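Uncharacterized protein (Bacteroides uniformis, PDB 4K61) is of unknown function but belongs to the PepSY-like, putative beta-lactamase-inhibitor-like proteins of the DUF2874 family. Local coordinates at residues 29-42 with 45-59. Numbering follows the deposited sequence.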
loop_
_atom_site.group_PDB
_atom_site.type_symbol
_atom_site.label_atom_id
_atom_site.label_comp_id
_atom_site.label_asym_id
_atom_site.label_seq_id
_atom_site.Cartn_x
_atom_site.Cartn_y
_atom_site.Cartn_z
ATOM N N SER A 29 -8.343 -13.081 -3.362
ATOM C CA SER A 29 -9.760 -12.897 -3.695
ATOM C C SER A 29 -10.087 -11.641 -4.540
ATOM O O SER A 29 -11.256 -11.366 -4.796
ATOM C CB SER A 29 -10.538 -12.765 -2.385
ATOM O OG SER A 29 -11.923 -12.660 -2.666
ATOM N N TYR A 30 -9.080 -10.858 -4.933
ATOM C CA TYR A 30 -9.296 -9.500 -5.441
ATOM C C TYR A 30 -8.681 -9.244 -6.807
ATOM O O TYR A 30 -7.724 -9.919 -7.228
ATOM C CB TYR A 30 -8.671 -8.512 -4.450
ATOM C CG TYR A 30 -9.209 -8.682 -3.068
ATOM C CD1 TYR A 30 -10.461 -8.169 -2.715
ATOM C CD2 TYR A 30 -8.486 -9.382 -2.115
ATOM C CE1 TYR A 30 -10.988 -8.376 -1.454
ATOM C CE2 TYR A 30 -8.994 -9.562 -0.841
ATOM C CZ TYR A 30 -10.237 -9.058 -0.523
ATOM O OH TYR A 30 -10.714 -9.271 0.735
ATOM N N TYR A 31 -9.274 -8.289 -7.518
ATOM C CA TYR A 31 -8.694 -7.735 -8.727
ATOM C C TYR A 31 -7.932 -6.514 -8.308
ATOM O O TYR A 31 -8.438 -5.689 -7.541
ATOM C CB TYR A 31 -9.791 -7.315 -9.691
ATOM C CG TYR A 31 -10.675 -8.444 -10.082
ATOM C CD1 TYR A 31 -10.319 -9.329 -11.114
ATOM C CD2 TYR A 31 -11.860 -8.679 -9.410
ATOM C CE1 TYR A 31 -11.112 -10.382 -11.444
ATOM C CE2 TYR A 31 -12.653 -9.737 -9.739
ATOM C CZ TYR A 31 -12.285 -10.585 -10.761
ATOM O OH TYR A 31 -13.079 -11.632 -11.103
ATOM N N VAL A 32 -6.736 -6.352 -8.863
ATOM C CA VAL A 32 -5.929 -5.191 -8.524
ATOM C C VAL A 32 -5.643 -4.409 -9.782
ATOM O O VAL A 32 -5.110 -4.950 -10.765
ATOM C CB VAL A 32 -4.605 -5.599 -7.842
ATOM C CG1 VAL A 32 -3.780 -4.350 -7.507
ATOM C CG2 VAL A 32 -4.886 -6.453 -6.606
ATOM N N ALA A 33 -6.028 -3.122 -9.743
ATOM C CA ALA A 33 -5.699 -2.158 -10.772
ATOM C C ALA A 33 -4.485 -1.383 -10.369
ATOM O O ALA A 33 -4.416 -0.867 -9.258
ATOM C CB ALA A 33 -6.853 -1.197 -11.013
ATOM N N ASP A 34 -3.511 -1.324 -11.276
ATOM C CA ASP A 34 -2.308 -0.558 -11.073
ATOM C C ASP A 34 -2.234 0.487 -12.167
ATOM O O ASP A 34 -2.298 0.190 -13.363
ATOM C CB ASP A 34 -1.051 -1.425 -11.117
ATOM C CG ASP A 34 0.171 -0.618 -10.874
ATOM O OD1 ASP A 34 0.301 -0.090 -9.738
ATOM O OD2 ASP A 34 0.967 -0.447 -11.801
ATOM N N PHE A 35 -2.064 1.718 -11.735
ATOM C CA PHE A 35 -2.120 2.843 -12.644
ATOM C C PHE A 35 -1.490 4.048 -12.001
ATOM O O PHE A 35 -1.307 4.118 -10.788
ATOM C CB PHE A 35 -3.574 3.164 -13.058
ATOM C CG PHE A 35 -4.497 3.425 -11.900
ATOM C CD1 PHE A 35 -5.053 2.385 -11.215
ATOM C CD2 PHE A 35 -4.772 4.702 -11.478
ATOM C CE1 PHE A 35 -5.898 2.619 -10.139
ATOM C CE2 PHE A 35 -5.628 4.956 -10.413
ATOM C CZ PHE A 35 -6.188 3.909 -9.736
ATOM N N LEU A 36 -1.160 5.007 -12.838
ATOM C CA LEU A 36 -0.625 6.260 -12.376
ATOM C C LEU A 36 -1.701 7.291 -12.078
ATOM O O LEU A 36 -2.625 7.461 -12.862
ATOM C CB LEU A 36 0.289 6.773 -13.492
ATOM C CG LEU A 36 1.710 7.108 -13.136
ATOM C CD1 LEU A 36 2.299 6.000 -12.270
ATOM C CD2 LEU A 36 2.461 7.301 -14.439
HETATM N N MSE A 37 -1.579 7.992 -10.952
HETATM C CA MSE A 37 -2.451 9.114 -10.609
HETATM C C MSE A 37 -1.576 10.270 -10.203
HETATM O O MSE A 37 -0.912 10.248 -9.152
HETATM C CB MSE A 37 -3.450 8.574 -9.570
HETATM C CG MSE A 37 -4.648 9.429 -9.312
HETATM SE SE MSE A 37 -5.566 9.959 -10.969
HETATM C CE MSE A 37 -6.108 8.253 -11.551
ATOM N N ASN A 38 -1.550 11.328 -11.008
ATOM C CA ASN A 38 -0.710 12.482 -10.734
ATOM C C ASN A 38 0.733 12.129 -10.473
ATOM O O ASN A 38 1.384 12.724 -9.629
ATOM C CB ASN A 38 -1.246 13.279 -9.534
ATOM C CG ASN A 38 -2.032 14.496 -9.948
ATOM O OD1 ASN A 38 -2.312 14.700 -11.125
ATOM N ND2 ASN A 38 -2.352 15.329 -8.981
ATOM N N GLY A 39 1.257 11.157 -11.206
ATOM C CA GLY A 39 2.638 10.800 -11.060
ATOM C C GLY A 39 2.965 9.830 -9.950
ATOM O O GLY A 39 4.125 9.494 -9.775
ATOM N N PHE A 40 1.957 9.340 -9.246
ATOM C CA PHE A 40 2.153 8.386 -8.170
ATOM C C PHE A 40 1.541 7.070 -8.592
ATOM O O PHE A 40 0.368 7.028 -9.007
ATOM C CB PHE A 40 1.460 8.882 -6.894
ATOM C CG PHE A 40 2.186 9.987 -6.236
ATOM C CD1 PHE A 40 1.950 11.313 -6.620
ATOM C CD2 PHE A 40 3.121 9.730 -5.266
ATOM C CE1 PHE A 40 2.632 12.348 -6.017
ATOM C CE2 PHE A 40 3.807 10.772 -4.651
ATOM C CZ PHE A 40 3.576 12.077 -5.045
ATOM N N ASP A 41 2.281 5.990 -8.418
ATOM C CA ASP A 41 1.718 4.682 -8.587
ATOM C C ASP A 41 0.589 4.473 -7.579
ATOM O O ASP A 41 0.744 4.722 -6.380
ATOM C CB ASP A 41 2.745 3.582 -8.399
ATOM C CG ASP A 41 2.118 2.201 -8.581
ATOM O OD1 ASP A 41 1.743 1.869 -9.727
ATOM O OD2 ASP A 41 1.939 1.490 -7.588
ATOM N N THR A 42 -0.544 4.017 -8.085
ATOM C CA THR A 42 -1.763 3.809 -7.304
ATOM C C THR A 42 -2.317 2.444 -7.597
ATOM O O THR A 42 -2.379 2.031 -8.747
ATOM C CB THR A 42 -2.830 4.872 -7.655
ATOM O OG1 THR A 42 -2.257 6.181 -7.527
ATOM C CG2 THR A 42 -4.082 4.768 -6.799
ATOM N N TRP A 45 -7.804 -2.275 -4.934
ATOM C CA TRP A 45 -8.259 -3.663 -4.806
ATOM C C TRP A 45 -9.767 -3.678 -4.899
ATOM O O TRP A 45 -10.428 -2.909 -4.168
ATOM C CB TRP A 45 -7.857 -4.263 -3.443
ATOM C CG TRP A 45 -6.433 -4.780 -3.367
ATOM C CD1 TRP A 45 -6.034 -6.082 -3.305
ATOM C CD2 TRP A 45 -5.233 -3.996 -3.338
ATOM N NE1 TRP A 45 -4.669 -6.166 -3.265
ATOM C CE2 TRP A 45 -4.152 -4.895 -3.262
ATOM C CE3 TRP A 45 -4.962 -2.614 -3.359
ATOM C CZ2 TRP A 45 -2.839 -4.471 -3.230
ATOM C CZ3 TRP A 45 -3.643 -2.199 -3.299
ATOM C CH2 TRP A 45 -2.604 -3.118 -3.257
ATOM N N PHE A 46 -10.307 -4.576 -5.754
ATOM C CA PHE A 46 -11.749 -4.738 -5.873
ATOM C C PHE A 46 -12.131 -6.159 -5.542
ATOM O O PHE A 46 -11.453 -7.116 -5.980
ATOM C CB PHE A 46 -12.223 -4.448 -7.300
ATOM C CG PHE A 46 -12.025 -3.040 -7.720
ATOM C CD1 PHE A 46 -10.822 -2.656 -8.281
ATOM C CD2 PHE A 46 -13.021 -2.077 -7.529
ATOM C CE1 PHE A 46 -10.602 -1.350 -8.659
ATOM C CE2 PHE A 46 -12.791 -0.747 -7.909
ATOM C CZ PHE A 46 -11.595 -0.399 -8.481
ATOM N N ASP A 47 -13.236 -6.315 -4.808
ATOM C CA ASP A 47 -13.779 -7.651 -4.613
ATOM C C ASP A 47 -14.605 -8.137 -5.823
ATOM O O ASP A 47 -14.773 -7.422 -6.797
ATOM C CB ASP A 47 -14.558 -7.754 -3.274
ATOM C CG ASP A 47 -15.816 -6.878 -3.222
ATOM O OD1 ASP A 47 -16.419 -6.552 -4.287
ATOM O OD2 ASP A 47 -16.201 -6.557 -2.056
ATOM N N GLY A 48 -15.176 -9.328 -5.729
ATOM C CA GLY A 48 -16.023 -9.875 -6.805
ATOM C C GLY A 48 -17.284 -9.087 -7.125
ATOM O O GLY A 48 -17.877 -9.268 -8.193
ATOM N N GLN A 49 -17.720 -8.238 -6.192
ATOM C CA GLN A 49 -18.893 -7.400 -6.403
ATOM C C GLN A 49 -18.503 -6.011 -6.888
ATOM O O GLN A 49 -19.318 -5.103 -6.877
ATOM C CB GLN A 49 -19.707 -7.317 -5.115
ATOM C CG GLN A 49 -20.297 -8.653 -4.741
ATOM C CD GLN A 49 -21.237 -8.570 -3.556
ATOM O OE1 GLN A 49 -20.800 -8.539 -2.408
ATOM N NE2 GLN A 49 -22.534 -8.537 -3.831
ATOM N N ALA A 50 -17.261 -5.875 -7.347
ATOM C CA ALA A 50 -16.728 -4.612 -7.869
ATOM C C ALA A 50 -16.763 -3.483 -6.829
ATOM O O ALA A 50 -16.894 -2.315 -7.175
ATOM C CB ALA A 50 -17.453 -4.209 -9.140
ATOM N N GLN A 51 -16.609 -3.835 -5.556
ATOM C CA GLN A 51 -16.501 -2.816 -4.509
ATOM C C GLN A 51 -15.027 -2.668 -4.134
ATOM O O GLN A 51 -14.302 -3.669 -3.940
ATOM C CB GLN A 51 -17.372 -3.122 -3.282
ATOM C CG GLN A 51 -18.754 -2.455 -3.381
ATOM C CD GLN A 51 -19.324 -2.073 -2.025
ATOM O OE1 GLN A 51 -20.352 -2.602 -1.560
ATOM N NE2 GLN A 51 -18.638 -1.146 -1.373
ATOM N N TRP A 52 -14.566 -1.427 -4.067
ATOM C CA TRP A 52 -13.186 -1.222 -3.694
ATOM C C TRP A 52 -12.997 -1.471 -2.198
ATOM O O TRP A 52 -13.812 -1.049 -1.364
ATOM C CB TRP A 52 -12.686 0.167 -4.100
ATOM C CG TRP A 52 -13.031 1.293 -3.156
ATOM C CD1 TRP A 52 -14.169 2.003 -3.128
ATOM C CD2 TRP A 52 -12.159 1.889 -2.183
ATOM N NE1 TRP A 52 -14.103 2.974 -2.152
ATOM C CE2 TRP A 52 -12.873 2.932 -1.564
ATOM C CE3 TRP A 52 -10.860 1.612 -1.754
ATOM C CZ2 TRP A 52 -12.340 3.707 -0.538
ATOM C CZ3 TRP A 52 -10.312 2.398 -0.730
ATOM C CH2 TRP A 52 -11.065 3.419 -0.127
ATOM N N VAL A 53 -11.920 -2.174 -1.869
ATOM C CA VAL A 53 -11.671 -2.550 -0.456
ATOM C C VAL A 53 -10.358 -2.017 0.117
ATOM O O VAL A 53 -10.189 -1.978 1.325
ATOM C CB VAL A 53 -11.783 -4.067 -0.269
ATOM C CG1 VAL A 53 -13.187 -4.518 -0.612
ATOM C CG2 VAL A 53 -10.771 -4.799 -1.136
HETATM N N MSE A 54 -9.443 -1.616 -0.762
HETATM C CA MSE A 54 -8.177 -0.999 -0.347
HETATM C C MSE A 54 -7.673 -0.176 -1.501
HETATM O O MSE A 54 -7.873 -0.532 -2.683
HETATM C CB MSE A 54 -7.156 -2.088 0.037
HETATM C CG MSE A 54 -5.801 -1.466 0.424
HETATM SE SE MSE A 54 -4.766 -2.800 1.454
HETATM C CE MSE A 54 -4.503 -4.142 0.004
ATOM N N GLN A 55 -6.960 0.900 -1.174
ATOM C CA GLN A 55 -6.178 1.639 -2.136
ATOM C C GLN A 55 -4.814 1.936 -1.533
ATOM O O GLN A 55 -4.708 2.196 -0.347
ATOM C CB GLN A 55 -6.850 2.957 -2.474
ATOM C CG GLN A 55 -6.006 3.887 -3.354
ATOM C CD GLN A 55 -6.801 5.114 -3.739
ATOM O OE1 GLN A 55 -7.583 5.090 -4.688
ATOM N NE2 GLN A 55 -6.630 6.182 -2.985
ATOM N N GLN A 56 -3.795 1.859 -2.361
ATOM C CA GLN A 56 -2.456 2.189 -1.952
ATOM C C GLN A 56 -1.875 3.218 -2.880
ATOM O O GLN A 56 -1.937 3.102 -4.105
ATOM C CB GLN A 56 -1.581 0.949 -1.916
ATOM C CG GLN A 56 -1.983 -0.026 -0.817
ATOM C CD GLN A 56 -1.136 -1.274 -0.796
ATOM O OE1 GLN A 56 -0.152 -1.416 -1.522
ATOM N NE2 GLN A 56 -1.529 -2.213 0.048
ATOM N N THR A 57 -1.255 4.227 -2.278
ATOM C CA THR A 57 -0.475 5.198 -3.044
ATOM C C THR A 57 0.992 5.055 -2.661
ATOM O O THR A 57 1.365 5.063 -1.482
ATOM C CB THR A 57 -0.955 6.616 -2.707
ATOM O OG1 THR A 57 -2.350 6.713 -3.005
ATOM C CG2 THR A 57 -0.207 7.665 -3.476
ATOM N N ASP A 58 1.818 4.855 -3.677
ATOM C CA ASP A 58 3.238 4.630 -3.487
ATOM C C ASP A 58 3.899 5.969 -3.383
ATOM O O ASP A 58 4.198 6.618 -4.364
ATOM C CB ASP A 58 3.810 3.820 -4.643
ATOM C CG ASP A 58 5.258 3.430 -4.427
ATOM O OD1 ASP A 58 5.857 3.855 -3.427
ATOM O OD2 ASP A 58 5.806 2.690 -5.274
ATOM N N TRP A 59 4.118 6.378 -2.148
ATOM C CA TRP A 59 4.725 7.652 -1.865
ATOM C C TRP A 59 6.219 7.658 -2.134
ATOM O O TRP A 59 6.792 8.702 -2.393
ATOM C CB TRP A 59 4.463 8.025 -0.409
ATOM C CG TRP A 59 3.172 8.761 -0.145
ATOM C CD1 TRP A 59 2.426 9.508 -1.031
ATOM C CD2 TRP A 59 2.550 8.932 1.118
ATOM N NE1 TRP A 59 1.338 10.058 -0.392
ATOM C CE2 TRP A 59 1.407 9.748 0.929
ATOM C CE3 TRP A 59 2.860 8.499 2.406
ATOM C CZ2 TRP A 59 0.557 10.105 1.981
ATOM C CZ3 TRP A 59 2.018 8.809 3.424
ATOM C CH2 TRP A 59 0.877 9.631 3.221
HETATM O O HOH W 1 -13.492 -11.039 -3.985
HETATM O O HOH W 2 4.719 6.277 -7.030
HETATM O O HOH W 3 0.638 1.650 -4.975
HETATM O O HOH W 4 -3.123 7.902 -5.453
#
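Tyr31 and Phe46 form an antiparallel hydrogen-bonded pair, Tyr31 N to Phe46 O at 2.9 Å and Phe46 N to Tyr31 O at 2.8 Å. At the other end Asp58 N reaches Asp41 O over 2.9 Å in an almost straight bond (176°), and a water bridges Asp41 N to Asp58 O. Strand 40-46 is shared by two consecutive hairpins of an antiparallel meander, pairing with 30-37 through Tyr31-Phe46 and with 52-58 through Asp41-Asp58.

Val32 and Trp45 project from the same face of the sheet: with CG1 anti to the backbone N (chi1 180°), Val32 turns CG2 over the five-membered indole ring, 3.6 Å from its centroid, in a CH-pi contact. Met54 CE covers the opposite indole face. The edge of Trp45 points at the face of Tyr30 in an offset edge-to-face pair, planes at 72°, while Tyr30 CE1 touches Val53 CG2 at 3.6 Å. Beyond the strand end, Asp47 OD1 accepts from Gln49 N, making an Asx turn, and from Gln51 N on the opposite side of its carboxylate plane; Ala50 N to Asp47 O closes the type I turn.

Asp27 accepts from Trp45 NE1. Ala136 of helix 136-139 packs on Tyr30 and Trp45, whereas Leu12 of helix 6-15 meets Ala33 and Phe46.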